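Local coordinates for protein agarase (Pseudoalteromonas fuliginea, PDB 6XJ9) that probably hydrolyses agarose, the galactan of red algal cell walls, as a family 50 glycoside hydrolase of a marine bacterium, at residues A[96-101]-A[200-205]; A[159-164]-A[216-221]. One frame throughout, in Å; residues are numbered along the deposited sequence.

Contact 1: A[96-101]-A[200-205]; sequences ANPGTH and ELAIKS
Ala96 and Ala202 form an antiparallel hydrogen-bonded pair: Ala96 N donates to Ala202 O at 2.9 Å, and Ala202 N returns a nearly straight bond (170° at the hydrogen) to Ala96 O. On the same face of the sheet the two methyls meet, Ala96 CB to Ala202 CB 4.0 Å, with Tyr128 of the next strand packing on both. With CG opposite its own N (chi1 -173°), Leu201 can bring CD1 to Ala96 O. Strand 89-97 then ends, and the chain peels away through Pro98 and Gly99. Pro98 CG comes within 3.4 Å of Glu200 OE2, the proline and the extended glutamate crossing at a slant, while Glu200 CB packs 3.9 Å from Gly99 N. That N is taken by Asn97 OD1 at 2.8 Å, closing an Asx turn. The other half of the amide, ND2, reaches His101 O at 2.8 Å almost in the amide plane, and also bonds to Val123 O. Glu200 N, which has left the pairing, donates a hydrogen bond to a water 2.7 Å away that sits beside Asn97 OD1 and His101 O. Bonds at both ends of the Asn97 amide therefore probably fix its flip and hold the turn, while water takes over from backbone pairing where strand 89-97 ends and the pairing stops.

Contact 2: A[159-164]-A[216-221]; sequences SNPDTW and TAFLTK
Phe218 drives its side chain into the bend of 159-164, and nearly every atom along one side of it finds a partner there. CB starts against the backbone, 3.5 Å from Asp162 O. With CG set between its own N and carbonyl carbon (chi1 81°), the ring turns inward, and CG lies about equally far from Asp162 O and Thr163 CG2. Next along, CD2 has Pro161 O 3.4 Å away at the ring edge. CE2 then meets the amide of Asn160, ND2 at 3.7 Å, the amide plane standing steeply to the ring at 77°; CZ, the tip, also lies close to this ND2. The amide is not held by the ring: ND2 bonds to Asp139 and OD1 to Ser155, so these bonds, and not the ring, set how the amide is turned. Over one face Thr163 CG2 makes a CH-pi contact, 3.8 Å from the centroid of the Phe218 ring and 16° off its normal, while OG1 of the same threonine is turned to His138 and Lys134. Leu219 CG covers the opposite face. The leucine's CD2 reaches Pro161 CD at 3.5 Å, and Pro161 CG rides 3.2 Å from Phe218 O. An alanine here would end at CB, which would probably leave Thr163 CG2 and Leu219 without the ring between them and open a gap beside Asn160. The arrangement is that of a phenylalanine on a type I beta turn (Ala217 to Thr220), in the loop between strand 199-210 and helix 242-252, packed against the loop 159-164; Ser159, bonded to Phe679 and Asn731, ties this second loop to the later part of the chain.

In the fold
Both contacts belong to the CBM-like region, and the chain joins them directly: strand 199-210 supplies one side of contact 1 and then runs on to the turn of contact 2. A second route passes through strand 128-134, which pairs with strand 89-97 beside contact 1 and leads on to the loop holding 159-164. Even so they do not touch, with centres 29 Å apart and nearest atoms about 14 Å apart. Contact 1 is the end of a strand pair and the turn that follows it, and its Pro98 packs on Asp167 of the second subunit. Contact 2 is buried loop against loop, met by no other chain; two partners of Ser159 come from far along the chain.

Contact 1: A[96-101]-A[200-205]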
ATOM      1  N   ALA A  96       9.454  16.380 -11.524  1.00 26.10           N
ATOM      2  CA  ALA A  96       8.685  16.197 -10.306  1.00 27.48           C
ATOM      3  C   ALA A  96       7.204  16.114 -10.663  1.00 26.76           C
ATOM      4  O   ALA A  96       6.825  16.365 -11.801  1.00 25.97           O
ATOM      5  CB  ALA A  96       8.957  17.332  -9.349  1.00 27.17           C
ATOM      6  N   ASN A  97       6.371  15.770  -9.677  1.00 26.38           N
ATOM      7  CA  ASN A  97       4.940  15.686  -9.909  1.00 26.40           C
ATOM      8  C   ASN A  97       4.219  16.303  -8.713  1.00 27.65           C
ATOM      9  O   ASN A  97       4.065  15.662  -7.678  1.00 27.28           O
ATOM     10  CB  ASN A  97       4.531  14.246 -10.237  1.00 25.16           C
ATOM     11  CG  ASN A  97       3.037  14.005 -10.210  1.00 22.52           C
ATOM     12  OD1 ASN A  97       2.252  14.941 -10.112  1.00 24.71           O
ATOM     13  ND2 ASN A  97       2.641  12.748 -10.291  1.00 21.55           N
ATOM     14  N   PRO A  98       3.774  17.576  -8.814  1.00 29.11           N
ATOM     15  CA  PRO A  98       3.042  18.221  -7.725  1.00 31.06           C
ATOM     16  C   PRO A  98       1.547  17.902  -7.683  1.00 31.04           C
ATOM     17  O   PRO A  98       0.826  18.493  -6.887  1.00 36.20           O
ATOM     18  CB  PRO A  98       3.274  19.718  -8.003  1.00 31.88           C
ATOM     19  CG  PRO A  98       3.439  19.810  -9.514  1.00 32.46           C
ATOM     20  CD  PRO A  98       4.021  18.480  -9.952  1.00 29.95           C
ATOM     21  N   GLY A  99       1.096  16.976  -8.540  1.00 31.24           N
ATOM     22  CA  GLY A  99      -0.302  16.579  -8.635  1.00 28.86           C
ATOM     23  C   GLY A  99      -0.672  15.599  -7.526  1.00 29.60           C
ATOM     24  O   GLY A  99       0.110  15.392  -6.601  1.00 29.58           O
ATOM     25  N   THR A 100      -1.877  15.019  -7.615  1.00 30.39           N
ATOM     26  CA  THR A 100      -2.379  14.144  -6.564  1.00 30.36           C
ATOM     27  C   THR A 100      -2.332  12.686  -7.023  1.00 28.48           C
ATOM     28  O   THR A 100      -2.500  11.774  -6.217  1.00 27.72           O
ATOM     29  CB  THR A 100      -3.763  14.591  -6.061  1.00 32.86           C
ATOM     30  OG1 THR A 100      -4.682  14.643  -7.154  1.00 30.02           O
ATOM     31  CG2 THR A 100      -3.730  15.921  -5.333  1.00 33.25           C
ATOM     32  N   HIS A 101      -2.107  12.478  -8.325  1.00 26.20           N
ATOM     33  CA  HIS A 101      -1.993  11.147  -8.900  1.00 25.71           C
ATOM     34  C   HIS A 101      -0.635  11.007  -9.573  1.00 23.27           C
ATOM     35  O   HIS A 101      -0.097  11.990 -10.066  1.00 23.71           O
ATOM     36  CB  HIS A 101      -3.107  10.893  -9.928  1.00 27.25           C
ATOM     37  CG  HIS A 101      -4.476  10.971  -9.348  1.00 29.31           C
ATOM     38  ND1 HIS A 101      -5.255  12.114  -9.442  1.00 31.09           N
ATOM     39  CD2 HIS A 101      -5.195  10.068  -8.654  1.00 30.09           C
ATOM     40  CE1 HIS A 101      -6.398  11.910  -8.826  1.00 30.69           C
ATOM     41  NE2 HIS A 101      -6.386  10.658  -8.339  1.00 31.67           N
ATOM     42  N   GLU A 200      -0.315  16.197 -13.613  1.00 25.65           N
ATOM     43  CA  GLU A 200       0.580  17.342 -13.580  1.00 27.44           C
ATOM     44  C   GLU A 200       2.028  16.872 -13.674  1.00 27.37           C
ATOM     45  O   GLU A 200       2.358  15.739 -13.318  1.00 27.01           O
ATOM     46  CB  GLU A 200       0.450  18.089 -12.259  1.00 30.05           C
ATOM     47  CG  GLU A 200      -0.802  18.939 -12.144  1.00 34.73           C
ATOM     48  CD  GLU A 200      -0.770  19.822 -10.906  1.00 36.17           C
ATOM     49  OE1 GLU A 200      -1.792  19.891 -10.203  1.00 38.06           O
ATOM     50  OE2 GLU A 200       0.282  20.432 -10.646  1.00 37.73           O
ATOM     51  N   LEU A 201       2.900  17.782 -14.110  1.00 24.96           N
ATOM     52  CA  LEU A 201       4.305  17.447 -14.240  1.00 24.74           C
ATOM     53  C   LEU A 201       5.123  18.727 -14.125  1.00 26.52           C
ATOM     54  O   LEU A 201       4.734  19.772 -14.654  1.00 25.23           O
ATOM     55  CB  LEU A 201       4.515  16.759 -15.591  1.00 23.61           C
ATOM     56  CG  LEU A 201       5.901  16.173 -15.848  1.00 23.28           C
ATOM     57  CD1 LEU A 201       6.123  14.900 -15.040  1.00 23.47           C
ATOM     58  CD2 LEU A 201       6.082  15.903 -17.327  1.00 22.65           C
ATOM     59  N   ALA A 202       6.245  18.622 -13.405  1.00 26.02           N
ATOM     60  CA  ALA A 202       7.200  19.714 -13.292  1.00 27.97           C
ATOM     61  C   ALA A 202       8.501  19.315 -13.984  1.00 26.27           C
ATOM     62  O   ALA A 202       9.081  18.281 -13.678  1.00 24.13           O
ATOM     63  CB  ALA A 202       7.413  20.060 -11.833  1.00 26.96           C
ATOM     64  N   ILE A 203       8.946  20.152 -14.927  1.00 27.37           N
ATOM     65  CA  ILE A 203      10.140  19.877 -15.708  1.00 27.87           C
ATOM     66  C   ILE A 203      11.223  20.892 -15.338  1.00 31.21           C
ATOM     67  O   ILE A 203      11.095  22.079 -15.634  1.00 32.47           O
ATOM     68  CB  ILE A 203       9.790  19.904 -17.206  1.00 27.76           C
ATOM     69  CG1 ILE A 203       8.626  18.955 -17.518  1.00 26.55           C
ATOM     70  CG2 ILE A 203      11.020  19.622 -18.059  1.00 26.22           C
ATOM     71  CD1 ILE A 203       7.994  19.170 -18.876  1.00 25.89           C
ATOM     72  N   LYS A 204      12.287  20.398 -14.690  1.00 33.31           N
ATOM     73  CA  LYS A 204      13.384  21.221 -14.198  1.00 34.47           C
ATOM     74  C   LYS A 204      14.464  21.369 -15.269  1.00 34.88           C
ATOM     75  O   LYS A 204      15.013  22.458 -15.425  1.00 37.86           O
ATOM     76  CB  LYS A 204      13.978  20.635 -12.913  1.00 34.73           C
ATOM     77  CG  LYS A 204      15.175  21.388 -12.341  1.00 37.02           C
ATOM     78  CD  LYS A 204      15.606  20.911 -10.972  1.00 37.08           C
ATOM     79  CE  LYS A 204      14.674  21.376  -9.874  1.00 38.64           C
ATOM     80  NZ  LYS A 204      15.227  21.080  -8.533  1.00 41.74           N
ATOM     81  N   SER A 205      14.765  20.277 -15.986  1.00 33.64           N
ATOM     82  CA  SER A 205      15.796  20.278 -17.016  1.00 33.40           C
ATOM     83  C   SER A 205      15.647  19.099 -17.971  1.00 33.71           C
ATOM     84  O   SER A 205      15.103  18.048 -17.622  1.00 32.24           O
ATOM     85  CB  SER A 205      17.193  20.330 -16.435  1.00 34.66           C
ATOM     86  OG  SER A 205      17.629  19.044 -16.032  1.00 35.69           O
TER
HETATM   87  O   HOH W   1      -0.114  14.309 -11.683  1.00 26.76           O

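Contact 2: A[159-164]-A[216-221]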
ATOM      1  N   SER A 159      11.851  -5.806 -22.221  1.00 23.45           N
ATOM      2  CA  SER A 159      12.646  -4.763 -21.595  1.00 24.22           C
ATOM      3  C   SER A 159      13.758  -5.386 -20.752  1.00 25.00           C
ATOM      4  O   SER A 159      13.510  -6.290 -19.950  1.00 22.92           O
ATOM      5  CB  SER A 159      11.781  -3.847 -20.784  1.00 25.61           C
ATOM      6  OG  SER A 159      12.555  -2.816 -20.194  1.00 30.81           O
ATOM      7  N   ASN A 160      14.983  -4.876 -20.951  1.00 23.63           N
ATOM      8  CA  ASN A 160      16.208  -5.409 -20.375  1.00 24.53           C
ATOM      9  C   ASN A 160      16.453  -4.811 -18.988  1.00 23.41           C
ATOM     10  O   ASN A 160      15.924  -3.754 -18.657  1.00 24.37           O
ATOM     11  CB  ASN A 160      17.423  -5.024 -21.234  1.00 25.05           C
ATOM     12  CG  ASN A 160      17.778  -5.999 -22.336  1.00 24.67           C
ATOM     13  OD1 ASN A 160      17.319  -7.136 -22.361  1.00 26.26           O
ATOM     14  ND2 ASN A 160      18.652  -5.575 -23.235  1.00 25.55           N
ATOM     15  N   PRO A 161      17.317  -5.423 -18.142  1.00 23.72           N
ATOM     16  CA  PRO A 161      17.841  -4.731 -16.962  1.00 23.85           C
ATOM     17  C   PRO A 161      18.573  -3.474 -17.422  1.00 23.57           C
ATOM     18  O   PRO A 161      19.022  -3.400 -18.561  1.00 24.87           O
ATOM     19  CB  PRO A 161      18.928  -5.688 -16.434  1.00 23.32           C
ATOM     20  CG  PRO A 161      18.517  -7.051 -16.957  1.00 23.51           C
ATOM     21  CD  PRO A 161      17.886  -6.772 -18.305  1.00 23.35           C
ATOM     22  N   ASP A 162      18.687  -2.499 -16.522  1.00 25.28           N
ATOM     23  CA  ASP A 162      19.519  -1.324 -16.724  1.00 27.78           C
ATOM     24  C   ASP A 162      20.949  -1.755 -17.045  1.00 28.68           C
ATOM     25  O   ASP A 162      21.415  -2.779 -16.547  1.00 27.20           O
ATOM     26  CB  ASP A 162      19.518  -0.448 -15.474  1.00 28.90           C
ATOM     27  CG  ASP A 162      18.178   0.205 -15.186  1.00 31.36           C
ATOM     28  OD1 ASP A 162      17.324   0.219 -16.095  1.00 31.58           O
ATOM     29  OD2 ASP A 162      18.011   0.712 -14.061  1.00 33.64           O
ATOM     30  N   THR A 163      21.633  -0.957 -17.876  1.00 28.49           N
ATOM     31  CA  THR A 163      22.993  -1.271 -18.289  1.00 28.56           C
ATOM     32  C   THR A 163      23.989  -0.568 -17.374  1.00 28.27           C
ATOM     33  O   THR A 163      25.187  -0.757 -17.515  1.00 29.65           O
ATOM     34  CB  THR A 163      23.248  -0.952 -19.769  1.00 28.74           C
ATOM     35  OG1 THR A 163      22.928   0.423 -19.995  1.00 29.10           O
ATOM     36  CG2 THR A 163      22.459  -1.842 -20.705  1.00 28.44           C
ATOM     37  N   TRP A 164      23.480   0.245 -16.444  1.00 28.52           N
ATOM     38  CA  TRP A 164      24.275   0.706 -15.321  1.00 30.05           C
ATOM     39  C   TRP A 164      23.358   0.906 -14.122  1.00 31.24           C
ATOM     40  O   TRP A 164      22.168   1.165 -14.291  1.00 32.80           O
ATOM     41  CB  TRP A 164      25.065   1.978 -15.676  1.00 27.67           C
ATOM     42  CG  TRP A 164      24.209   3.181 -15.926  1.00 28.56           C
ATOM     43  CD1 TRP A 164      23.721   4.050 -14.992  1.00 28.28           C
ATOM     44  CD2 TRP A 164      23.726   3.651 -17.199  1.00 27.66           C
ATOM     45  NE1 TRP A 164      22.979   5.028 -15.599  1.00 29.16           N
ATOM     46  CE2 TRP A 164      22.964   4.811 -16.950  1.00 27.37           C
ATOM     47  CE3 TRP A 164      23.860   3.209 -18.520  1.00 27.69           C
ATOM     48  CZ2 TRP A 164      22.349   5.534 -17.972  1.00 29.02           C
ATOM     49  CZ3 TRP A 164      23.260   3.928 -19.531  1.00 26.70           C
ATOM     50  CH2 TRP A 164      22.517   5.077 -19.261  1.00 27.72           C
ATOM     51  N   THR A 216      28.749  -4.906 -18.241  1.00 32.11           N
ATOM     52  CA  THR A 216      28.795  -6.025 -19.168  1.00 32.06           C
ATOM     53  C   THR A 216      28.098  -7.247 -18.566  1.00 30.69           C
ATOM     54  O   THR A 216      27.726  -8.169 -19.291  1.00 31.44           O
ATOM     55  CB  THR A 216      30.246  -6.319 -19.577  1.00 33.26           C
ATOM     56  OG1 THR A 216      30.976  -6.577 -18.377  1.00 36.04           O
ATOM     57  CG2 THR A 216      30.908  -5.155 -20.281  1.00 35.15           C
ATOM     58  N   ALA A 217      27.915  -7.244 -17.243  1.00 29.71           N
ATOM     59  CA  ALA A 217      27.268  -8.362 -16.571  1.00 29.77           C
ATOM     60  C   ALA A 217      25.774  -8.092 -16.349  1.00 29.91           C
ATOM     61  O   ALA A 217      25.155  -8.731 -15.504  1.00 29.97           O
ATOM     62  CB  ALA A 217      27.985  -8.661 -15.268  1.00 28.43           C
ATOM     63  N   PHE A 218      25.173  -7.186 -17.133  1.00 28.39           N
ATOM     64  CA  PHE A 218      23.807  -6.757 -16.847  1.00 27.17           C
ATOM     65  C   PHE A 218      22.781  -7.844 -17.176  1.00 27.79           C
ATOM     66  O   PHE A 218      21.654  -7.785 -16.681  1.00 28.84           O
ATOM     67  CB  PHE A 218      23.451  -5.449 -17.558  1.00 25.30           C
ATOM     68  CG  PHE A 218      23.043  -5.572 -19.005  1.00 24.08           C
ATOM     69  CD1 PHE A 218      23.974  -5.890 -19.987  1.00 26.31           C
ATOM     70  CD2 PHE A 218      21.739  -5.319 -19.400  1.00 24.74           C
ATOM     71  CE1 PHE A 218      23.604  -5.988 -21.323  1.00 26.04           C
ATOM     72  CE2 PHE A 218      21.366  -5.402 -20.734  1.00 24.20           C
ATOM     73  CZ  PHE A 218      22.299  -5.729 -21.698  1.00 25.67           C
ATOM     74  N   LEU A 219      23.141  -8.802 -18.036  1.00 27.00           N
ATOM     75  CA  LEU A 219      22.240  -9.908 -18.334  1.00 28.13           C
ATOM     76  C   LEU A 219      22.766 -11.204 -17.721  1.00 27.25           C
ATOM     77  O   LEU A 219      22.287 -12.283 -18.063  1.00 30.34           O
ATOM     78  CB  LEU A 219      22.085 -10.059 -19.851  1.00 26.16           C
ATOM     79  CG  LEU A 219      21.302  -8.951 -20.559  1.00 27.86           C
ATOM     80  CD1 LEU A 219      21.501  -9.030 -22.070  1.00 26.43           C
ATOM     81  CD2 LEU A 219      19.816  -9.015 -20.216  1.00 26.01           C
ATOM     82  N   THR A 220      23.747 -11.091 -16.822  1.00 28.33           N
ATOM     83  CA  THR A 220      24.397 -12.250 -16.223  1.00 27.78           C
ATOM     84  C   THR A 220      23.759 -12.526 -14.870  1.00 27.72           C
ATOM     85  O   THR A 220      23.758 -11.659 -13.992  1.00 27.73           O
ATOM     86  CB  THR A 220      25.913 -12.039 -16.099  1.00 28.27           C
ATOM     87  OG1 THR A 220      26.395 -11.875 -17.429  1.00 26.83           O
ATOM     88  CG2 THR A 220      26.626 -13.200 -15.440  1.00 30.63           C
ATOM     89  N   LYS A 221      23.184 -13.730 -14.755  1.00 28.59           N
ATOM     90  CA  LYS A 221      22.663 -14.279 -13.514  1.00 27.79           C
ATOM     91  C   LYS A 221      21.667 -13.313 -12.874  1.00 26.90           C
ATOM     92  O   LYS A 221      21.771 -12.986 -11.688  1.00 23.39           O
ATOM     93  CB  LYS A 221      23.823 -14.713 -12.611  1.00 30.46           C
ATOM     94  CG  LYS A 221      24.699 -15.802 -13.217  1.00 31.02           C
ATOM     95  CD  LYS A 221      25.388 -16.677 -12.194  1.00 34.79           C
ATOM     96  CE  LYS A 221      26.662 -16.073 -11.656  1.00 38.39           C
ATOM     97  NZ  LYS A 221      27.196 -16.873 -10.524  1.00 43.00           N
TER